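Local coordinates for N5-Carboxyaminoimidazole ribonucleotide synthetase (PDB 3ORQ), which catalyses the ATP-dependent conversion of 5-aminoimidazole ribonucleotide and bicarbonate to N5-carboxyaminoimidazole ribonucleotide, a step of purine biosynthesis, at residues E194-V199 against H276-Y281; E214-H217 against L222-T225. All coordinates share one frame; numbering follows the deposited sequence.

How the contacts relate
Both contacts lie in the ATP-grasp domain, and their centres are about 9 Å apart. Strands 191-201 and 207-218 follow each other in the chain and are neighbours in one antiparallel sheet. Strand 221-227 comes next in it. Contact 2 is the hairpin pairing of 207-218 with 221-227. Contact 1 sets strand 191-201 against the loop that follows strand 266-272. In sequence, both segments of contact 2 fall between those of contact 1. The backbone joins the two where Asn215 N lies 2.9 Å from Glu194 O, probably as a hydrogen bond. Each contact brings one residue to ADP, Glu194 from contact 1 and His217 from contact 2. The sheet therefore forms part of the nucleotide site.

Contact 1: residues E194-V199 against H276-Y281. With ADP (adenosine-5'-diphosphate), chain D.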
ATOM      1  N   GLU A 194     -10.802   4.300  26.163  1.00 20.09           N
ATOM      2  CA  GLU A 194     -10.466   2.970  25.652  1.00 18.82           C
ATOM      3  C   GLU A 194      -9.217   2.997  24.797  1.00 17.80           C
ATOM      4  O   GLU A 194      -9.022   3.909  23.983  1.00 17.52           O
ATOM      5  CB  GLU A 194     -11.607   2.385  24.849  1.00 18.74           C
ATOM      6  CG  GLU A 194     -12.860   2.145  25.684  1.00 21.51           C
ATOM      7  CD  GLU A 194     -13.941   1.532  24.886  1.00 21.00           C
ATOM      8  OE1 GLU A 194     -14.934   2.218  24.644  1.00 25.41           O
ATOM      9  OE2 GLU A 194     -13.790   0.376  24.461  1.00 22.30           O
ATOM     10  N   VAL A 195      -8.361   2.000  24.982  1.00 15.60           N
ATOM     11  CA  VAL A 195      -7.167   1.890  24.164  1.00 13.85           C
ATOM     12  C   VAL A 195      -7.037   0.472  23.664  1.00 13.38           C
ATOM     13  O   VAL A 195      -7.711  -0.443  24.168  1.00 12.19           O
ATOM     14  CB  VAL A 195      -5.842   2.293  24.909  1.00 12.26           C
ATOM     15  CG1 VAL A 195      -5.929   3.717  25.395  1.00 12.18           C
ATOM     16  CG2 VAL A 195      -5.512   1.318  26.042  1.00 12.46           C
ATOM     17  N   SER A 196      -6.144   0.290  22.695  1.00 11.60           N
ATOM     18  CA  SER A 196      -5.818  -1.054  22.213  1.00 10.48           C
ATOM     19  C   SER A 196      -4.363  -1.101  21.820  1.00  9.54           C
ATOM     20  O   SER A 196      -3.726  -0.077  21.582  1.00  8.47           O
ATOM     21  CB  SER A 196      -6.707  -1.454  21.025  1.00 11.81           C
ATOM     22  OG  SER A 196      -6.384  -0.725  19.850  1.00 13.23           O
ATOM     23  N   LEU A 197      -3.833  -2.315  21.780  1.00  9.79           N
ATOM     24  CA  LEU A 197      -2.437  -2.559  21.499  1.00  7.05           C
ATOM     25  C   LEU A 197      -2.408  -3.630  20.410  1.00  7.25           C
ATOM     26  O   LEU A 197      -2.878  -4.756  20.588  1.00  7.04           O
ATOM     27  CB  LEU A 197      -1.739  -3.065  22.752  1.00  8.18           C
ATOM     28  CG  LEU A 197      -0.216  -3.112  22.687  1.00  8.41           C
ATOM     29  CD1 LEU A 197       0.386  -1.725  22.469  1.00  7.62           C
ATOM     30  CD2 LEU A 197       0.335  -3.744  23.944  1.00 12.91           C
ATOM     31  N   THR A 198      -1.923  -3.252  19.241  1.00  7.67           N
ATOM     32  CA  THR A 198      -1.793  -4.200  18.134  1.00  7.30           C
ATOM     33  C   THR A 198      -0.374  -4.818  18.186  1.00  6.38           C
ATOM     34  O   THR A 198       0.595  -4.114  18.457  1.00  4.49           O
ATOM     35  CB  THR A 198      -2.122  -3.501  16.851  1.00  8.51           C
ATOM     36  OG1 THR A 198      -3.527  -3.157  16.882  1.00  6.16           O
ATOM     37  CG2 THR A 198      -1.789  -4.409  15.632  1.00  9.02           C
ATOM     38  N   VAL A 199      -0.276  -6.128  17.973  1.00  5.18           N
ATOM     39  CA  VAL A 199       0.944  -6.873  18.230  1.00  3.22           C
ATOM     40  C   VAL A 199       1.170  -7.866  17.108  1.00  4.45           C
ATOM     41  O   VAL A 199       0.211  -8.339  16.475  1.00  3.91           O
ATOM     42  CB  VAL A 199       0.847  -7.702  19.586  1.00  2.38           C
ATOM     43  CG1 VAL A 199       2.143  -8.438  19.903  1.00  2.00           C
ATOM     44  CG2 VAL A 199       0.422  -6.847  20.767  1.00  2.00           C
ATOM     45  N   HIS A 276      -6.888  -5.590  13.245  1.00  7.02           N
ATOM     46  CA  HIS A 276      -8.087  -5.073  13.899  1.00  7.94           C
ATOM     47  C   HIS A 276      -8.342  -3.679  13.380  1.00  6.65           C
ATOM     48  O   HIS A 276      -7.397  -2.967  13.028  1.00  4.21           O
ATOM     49  CB  HIS A 276      -7.849  -5.088  15.423  1.00  9.36           C
ATOM     50  CG  HIS A 276      -8.975  -4.558  16.257  1.00 12.25           C
ATOM     51  ND1 HIS A 276      -9.063  -3.229  16.636  1.00 13.79           N
ATOM     52  CD2 HIS A 276     -10.015  -5.192  16.867  1.00 16.79           C
ATOM     53  CE1 HIS A 276     -10.129  -3.063  17.411  1.00 14.38           C
ATOM     54  NE2 HIS A 276     -10.725  -4.235  17.564  1.00 13.18           N
ATOM     55  N   ASN A 277      -9.618  -3.287  13.343  1.00  6.85           N
ATOM     56  CA  ASN A 277     -10.043  -1.971  12.834  1.00  7.74           C
ATOM     57  C   ASN A 277      -9.205  -0.820  13.427  1.00  9.28           C
ATOM     58  O   ASN A 277      -8.923   0.198  12.742  1.00  7.82           O
ATOM     59  CB  ASN A 277     -11.512  -1.748  13.194  1.00  9.69           C
ATOM     60  CG  ASN A 277     -12.187  -0.696  12.332  1.00  9.20           C
ATOM     61  OD1 ASN A 277     -11.543   0.078  11.582  1.00  6.83           O
ATOM     62  ND2 ASN A 277     -13.508  -0.691  12.400  1.00  2.91           N
ATOM     63  N   SER A 278      -8.775  -0.969  14.685  1.00  7.94           N
ATOM     64  CA  SER A 278      -8.061   0.141  15.314  1.00  8.50           C
ATOM     65  C   SER A 278      -6.609   0.229  14.843  1.00  8.27           C
ATOM     66  O   SER A 278      -5.827   1.095  15.311  1.00 10.76           O
ATOM     67  CB  SER A 278      -8.113   0.040  16.857  1.00  7.88           C
ATOM     68  OG  SER A 278      -7.514  -1.170  17.325  1.00  9.36           O
ATOM     69  N   GLY A 279      -6.219  -0.663  13.944  1.00  7.11           N
ATOM     70  CA  GLY A 279      -4.825  -0.680  13.456  1.00  5.27           C
ATOM     71  C   GLY A 279      -4.659  -0.153  12.054  1.00  4.50           C
ATOM     72  O   GLY A 279      -3.526  -0.128  11.524  1.00  6.55           O
ATOM     73  N   HIS A 280      -5.766   0.225  11.413  1.00  4.54           N
ATOM     74  CA  HIS A 280      -5.710   0.607   9.994  1.00  6.25           C
ATOM     75  C   HIS A 280      -4.817   1.812   9.726  1.00  6.48           C
ATOM     76  O   HIS A 280      -4.162   1.855   8.650  1.00  5.33           O
ATOM     77  CB  HIS A 280      -7.067   0.784   9.360  1.00  4.53           C
ATOM     78  CG  HIS A 280      -7.880  -0.470   9.344  1.00  7.27           C
ATOM     79  ND1 HIS A 280      -7.329  -1.714   9.544  1.00 10.88           N
ATOM     80  CD2 HIS A 280      -9.213  -0.669   9.223  1.00  8.49           C
ATOM     81  CE1 HIS A 280      -8.279  -2.630   9.526  1.00  7.47           C
ATOM     82  NE2 HIS A 280      -9.432  -2.023   9.322  1.00  8.65           N
ATOM     83  N   TYR A 281      -4.707   2.710  10.735  1.00  4.02           N
ATOM     84  CA  TYR A 281      -3.960   3.958  10.592  1.00  4.01           C
ATOM     85  C   TYR A 281      -2.489   3.643  10.226  1.00  5.68           C
ATOM     86  O   TYR A 281      -1.784   4.472   9.597  1.00  6.15           O
ATOM     87  CB  TYR A 281      -4.021   4.778  11.883  1.00  3.70           C
ATOM     88  CG  TYR A 281      -3.136   4.137  12.923  1.00  4.17           C
ATOM     89  CD1 TYR A 281      -3.602   3.058  13.670  1.00  5.01           C
ATOM     90  CD2 TYR A 281      -1.801   4.499  13.041  1.00  2.00           C
ATOM     91  CE1 TYR A 281      -2.784   2.402  14.541  1.00  9.52           C
ATOM     92  CE2 TYR A 281      -0.966   3.848  13.962  1.00  3.56           C
ATOM     93  CZ  TYR A 281      -1.465   2.788  14.697  1.00  7.63           C
ATOM     94  OH  TYR A 281      -0.675   2.102  15.602  1.00  9.70           O
TER
HETATM   95  PB  ADP D 376     -17.892  -5.985  20.466  1.00 59.68           P
HETATM   96  O1B ADP D 376     -17.139  -7.281  20.621  1.00 61.31           O
HETATM   97  O2B ADP D 376     -17.155  -4.773  19.967  1.00 59.04           O
HETATM   98  O3B ADP D 376     -19.212  -6.196  19.775  1.00 68.35           O
HETATM   99  PA  ADP D 376     -17.375  -5.183  23.145  1.00 65.60           P
HETATM  100  O1A ADP D 376     -17.547  -6.208  24.239  1.00 65.52           O
HETATM  101  O2A ADP D 376     -15.989  -4.914  22.617  1.00 66.43           O
HETATM  102  O3A ADP D 376     -18.384  -5.550  21.934  1.00 69.90           O
HETATM  103  O5' ADP D 376     -17.991  -3.770  23.596  1.00 61.87           O
HETATM  104  C5' ADP D 376     -18.197  -2.718  22.669  1.00 59.69           C
HETATM  105  C4' ADP D 376     -18.188  -1.399  23.422  1.00 61.94           C
HETATM  106  O4' ADP D 376     -19.216  -1.379  24.447  1.00 62.13           O
HETATM  107  C3' ADP D 376     -16.865  -1.133  24.145  1.00 61.80           C
HETATM  108  O3' ADP D 376     -15.875  -0.492  23.334  1.00 63.69           O
HETATM  109  C2' ADP D 376     -17.303  -0.237  25.293  1.00 59.11           C
HETATM  110  O2' ADP D 376     -17.250   1.125  24.908  1.00 54.48           O
HETATM  111  C1' ADP D 376     -18.736  -0.660  25.594  1.00 58.57           C
HETATM  112  N9  ADP D 376     -18.606  -1.610  26.721  1.00 55.95           N
HETATM  113  C8  ADP D 376     -18.526  -2.952  26.601  1.00 54.27           C
HETATM  114  N7  ADP D 376     -18.369  -3.554  27.807  1.00 53.00           N
HETATM  115  C5  ADP D 376     -18.369  -2.550  28.721  1.00 53.77           C
HETATM  116  C6  ADP D 376     -18.261  -2.485  30.202  1.00 52.32           C
HETATM  117  N6  ADP D 376     -18.114  -3.637  30.911  1.00 48.05           N
HETATM  118  N1  ADP D 376     -18.289  -1.257  30.772  1.00 52.71           N
HETATM  119  C2  ADP D 376     -18.420  -0.119  30.048  1.00 54.80           C
HETATM  120  N3  ADP D 376     -18.525  -0.101  28.696  1.00 55.38           N
HETATM  121  C4  ADP D 376     -18.509  -1.274  28.005  1.00 53.52           C
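Ser278 OG is gripped by two groups. Ser196 OG, on the strand, lies 2.8 Å from Ser278 OG, and either hydroxyl could be the donor. His276 ND1, in the same loop, lies 2.7 Å from Ser278 OG in a second hydrogen bond. Both serine hydroxyls sit between their backbone N and carbonyl carbon, with chi1 71° for Ser196 and 60° for Ser278, and this turns the two oxygens toward each other. The loop also holds itself. Ser278 N donates to His276 ND1 at 3.0 Å, from 37° out of the ring plane, while Ser278 CB lies at the ring edge. Gly279 N donates to His276 O at 2.7 Å and closes the short 3-10 turn. Gly279 packs against Thr198, with Gly279 CA 4.4 Å from Thr198 OG1. The far ring nitrogen, His276 NE2, bonds to Glu257, a ligand of the magnesium ion. His276 is thus a second-shell residue of the metal site, linked to the serine pair. On the same strand as Ser196, Glu194 extends its chain to the ADP ribose. Glu194 OE1 accepts from ADP O2' at 2.6 Å, and Glu194 OE2 from ADP O3' at 2.5 Å. This two-point grip is consistent with recognition of a ribose that carries both hydroxyls. The buried polar chain ties loop to strand, consistent with His276 being held in place to position Glu257.

Contact 2: residues E214-H217 against L222-T225; sequences ENEH and LFKT. With ADP (adenosine-5'-diphosphate), chain D.
The His217 ring lies between ADP and Leu222. Over one face is ADP O3', 3.1 Å above the plane and offset toward the rim, and over the opposite face is Leu222 CD1. His217 CD2 also comes within 3.4 Å of Leu222 N. The Phe223 ring has Glu216 CD at its edge, near its plane, with the carboxylate turned 69° from the ring. The two side chains run alongside each other. The backbone here makes a classic beta bulge in the antiparallel hairpin: Phe223 and Lys224 both face Glu216. Glu216 O accepts from Phe223 N at 2.9 Å and from Lys224 N at 3.1 Å. Glu216 N returns a nearly straight bond to Lys224 O. On the face that carries Glu216 and Lys224, Lys224 bends at its third and fourth torsions, and this curls NZ back to Glu216. Lys224 NZ lies 2.8 Å from Glu216 OE1 in a salt bridge, on the anti side of that oxygen, 19° out of the carboxylate plane. Tyr370 OH also bonds Glu216 OE1, and Glu366 forms a second salt bridge with Lys224 NZ. On the other face, Asn215 and Thr225 lie side by side, and Leu222 CD1 touches Asn215 CB at 3.8 Å.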
ATOM      1  N   GLU A 214      -5.730   5.018  20.721  1.00 14.32           N
ATOM      2  CA  GLU A 214      -6.836   5.465  21.548  1.00 14.35           C
ATOM      3  C   GLU A 214      -8.136   5.455  20.717  1.00 15.04           C
ATOM      4  O   GLU A 214      -8.197   5.994  19.613  1.00 15.74           O
ATOM      5  CB  GLU A 214      -6.554   6.869  22.081  1.00 13.83           C
ATOM      6  CG  GLU A 214      -7.739   7.497  22.752  1.00 17.15           C
ATOM      7  CD  GLU A 214      -7.561   8.975  23.068  1.00 19.43           C
ATOM      8  OE1 GLU A 214      -8.607   9.632  23.323  1.00 23.07           O
ATOM      9  OE2 GLU A 214      -6.414   9.467  23.058  1.00 15.92           O
ATOM     10  N   ASN A 215      -9.173   4.865  21.283  1.00 14.94           N
ATOM     11  CA  ASN A 215     -10.352   4.472  20.539  1.00 13.70           C
ATOM     12  C   ASN A 215     -11.649   5.019  21.146  1.00 15.26           C
ATOM     13  O   ASN A 215     -12.009   4.739  22.329  1.00 15.68           O
ATOM     14  CB  ASN A 215     -10.427   2.937  20.453  1.00 11.37           C
ATOM     15  CG  ASN A 215      -9.207   2.334  19.772  1.00 13.12           C
ATOM     16  OD1 ASN A 215      -8.662   2.925  18.838  1.00 16.06           O
ATOM     17  ND2 ASN A 215      -8.786   1.153  20.210  1.00  6.44           N
ATOM     18  N   GLU A 216     -12.368   5.769  20.325  1.00 13.59           N
ATOM     19  CA  GLU A 216     -13.686   6.216  20.697  1.00 15.05           C
ATOM     20  C   GLU A 216     -14.658   5.410  19.877  1.00 16.67           C
ATOM     21  O   GLU A 216     -14.440   5.195  18.659  1.00 17.31           O
ATOM     22  CB  GLU A 216     -13.868   7.708  20.443  1.00 14.16           C
ATOM     23  CG  GLU A 216     -15.267   8.171  20.831  1.00 20.34           C
ATOM     24  CD  GLU A 216     -15.490   9.651  20.643  1.00 22.30           C
ATOM     25  OE1 GLU A 216     -14.516  10.407  20.473  1.00 22.13           O
ATOM     26  OE2 GLU A 216     -16.661  10.052  20.665  1.00 28.19           O
ATOM     27  N   HIS A 217     -15.716   4.946  20.545  1.00 17.52           N
ATOM     28  CA  HIS A 217     -16.806   4.238  19.879  1.00 20.16           C
ATOM     29  C   HIS A 217     -18.047   5.136  19.813  1.00 21.98           C
ATOM     30  O   HIS A 217     -18.219   6.047  20.638  1.00 23.55           O
ATOM     31  CB  HIS A 217     -17.155   2.933  20.592  1.00 20.52           C
ATOM     32  CG  HIS A 217     -16.063   1.910  20.564  1.00 21.69           C
ATOM     33  ND1 HIS A 217     -14.981   1.955  21.417  1.00 23.82           N
ATOM     34  CD2 HIS A 217     -15.905   0.791  19.813  1.00 21.09           C
ATOM     35  CE1 HIS A 217     -14.186   0.928  21.169  1.00 23.34           C
ATOM     36  NE2 HIS A 217     -14.730   0.201  20.208  1.00 23.40           N
ATOM     37  N   LEU A 222     -16.616   1.090  16.519  1.00 16.95           N
ATOM     38  CA  LEU A 222     -15.425   1.929  16.467  1.00 15.00           C
ATOM     39  C   LEU A 222     -15.672   3.138  15.565  1.00 13.02           C
ATOM     40  O   LEU A 222     -16.179   2.995  14.485  1.00 11.74           O
ATOM     41  CB  LEU A 222     -14.179   1.137  16.006  1.00 15.45           C
ATOM     42  CG  LEU A 222     -12.906   1.994  15.887  1.00 13.24           C
ATOM     43  CD1 LEU A 222     -12.531   2.668  17.250  1.00 10.67           C
ATOM     44  CD2 LEU A 222     -11.732   1.174  15.346  1.00  9.67           C
ATOM     45  N   PHE A 223     -15.331   4.326  16.048  1.00 12.56           N
ATOM     46  CA  PHE A 223     -15.643   5.577  15.374  1.00 11.81           C
ATOM     47  C   PHE A 223     -14.367   6.307  15.047  1.00 12.46           C
ATOM     48  O   PHE A 223     -14.193   6.763  13.922  1.00 14.80           O
ATOM     49  CB  PHE A 223     -16.447   6.419  16.340  1.00 12.99           C
ATOM     50  CG  PHE A 223     -16.730   7.820  15.901  1.00 11.94           C
ATOM     51  CD1 PHE A 223     -17.405   8.078  14.707  1.00 12.44           C
ATOM     52  CD2 PHE A 223     -16.470   8.881  16.779  1.00 10.10           C
ATOM     53  CE1 PHE A 223     -17.733   9.386  14.348  1.00 13.35           C
ATOM     54  CE2 PHE A 223     -16.805  10.199  16.438  1.00 11.30           C
ATOM     55  CZ  PHE A 223     -17.432  10.456  15.220  1.00 12.42           C
ATOM     56  N   LYS A 224     -13.471   6.399  16.027  1.00 11.70           N
ATOM     57  CA  LYS A 224     -12.274   7.229  15.928  1.00 11.49           C
ATOM     58  C   LYS A 224     -11.123   6.572  16.658  1.00 12.22           C
ATOM     59  O   LYS A 224     -11.293   6.127  17.767  1.00 14.42           O
ATOM     60  CB  LYS A 224     -12.512   8.622  16.525  1.00 10.63           C
ATOM     61  CG  LYS A 224     -11.264   9.517  16.551  1.00  8.14           C
ATOM     62  CD  LYS A 224     -11.622  10.952  16.798  1.00  7.37           C
ATOM     63  CE  LYS A 224     -12.635  11.055  17.986  1.00 11.73           C
ATOM     64  NZ  LYS A 224     -11.996  10.806  19.341  1.00 12.06           N
ATOM     65  N   THR A 225      -9.962   6.506  16.014  1.00 11.59           N
ATOM     66  CA  THR A 225      -8.714   6.030  16.647  1.00 10.03           C
ATOM     67  C   THR A 225      -7.687   7.116  16.525  1.00  9.63           C
ATOM     68  O   THR A 225      -7.485   7.661  15.429  1.00  9.76           O
ATOM     69  CB  THR A 225      -8.198   4.749  15.956  1.00  9.08           C
ATOM     70  OG1 THR A 225      -9.190   3.715  16.128  1.00 10.78           O
ATOM     71  CG2 THR A 225      -6.807   4.311  16.497  1.00  3.24           C
TER
HETATM   72  PB  ADP D 376     -17.892  -5.985  20.466  1.00 59.68           P
HETATM   73  O1B ADP D 376     -17.139  -7.281  20.621  1.00 61.31           O
HETATM   74  O2B ADP D 376     -17.155  -4.773  19.967  1.00 59.04           O
HETATM   75  O3B ADP D 376     -19.212  -6.196  19.775  1.00 68.35           O
HETATM   76  PA  ADP D 376     -17.375  -5.183  23.145  1.00 65.60           P
HETATM   77  O1A ADP D 376     -17.547  -6.208  24.239  1.00 65.52           O
HETATM   78  O2A ADP D 376     -15.989  -4.914  22.617  1.00 66.43           O
HETATM   79  O3A ADP D 376     -18.384  -5.550  21.934  1.00 69.90           O
HETATM   80  O5' ADP D 376     -17.991  -3.770  23.596  1.00 61.87           O
HETATM   81  C5' ADP D 376     -18.197  -2.718  22.669  1.00 59.69           C
HETATM   82  C4' ADP D 376     -18.188  -1.399  23.422  1.00 61.94           C
HETATM   83  O4' ADP D 376     -19.216  -1.379  24.447  1.00 62.13           O
HETATM   84  C3' ADP D 376     -16.865  -1.133  24.145  1.00 61.80           C
HETATM   85  O3' ADP D 376     -15.875  -0.492  23.334  1.00 63.69           O
HETATM   86  C2' ADP D 376     -17.303  -0.237  25.293  1.00 59.11           C
HETATM   87  O2' ADP D 376     -17.250   1.125  24.908  1.00 54.48           O
HETATM   88  C1' ADP D 376     -18.736  -0.660  25.594  1.00 58.57           C
HETATM   89  N9  ADP D 376     -18.606  -1.610  26.721  1.00 55.95           N
HETATM   90  C8  ADP D 376     -18.526  -2.952  26.601  1.00 54.27           C
HETATM   91  N7  ADP D 376     -18.369  -3.554  27.807  1.00 53.00           N
HETATM   92  C5  ADP D 376     -18.369  -2.550  28.721  1.00 53.77           C
HETATM   93  C6  ADP D 376     -18.261  -2.485  30.202  1.00 52.32           C
HETATM   94  N6  ADP D 376     -18.114  -3.637  30.911  1.00 48.05           N
HETATM   95  N1  ADP D 376     -18.289  -1.257  30.772  1.00 52.71           N
HETATM   96  C2  ADP D 376     -18.420  -0.119  30.048  1.00 54.80           C
HETATM   97  N3  ADP D 376     -18.525  -0.101  28.696  1.00 55.38           N
HETATM   98  C4  ADP D 376     -18.509  -1.274  28.005  1.00 53.52           C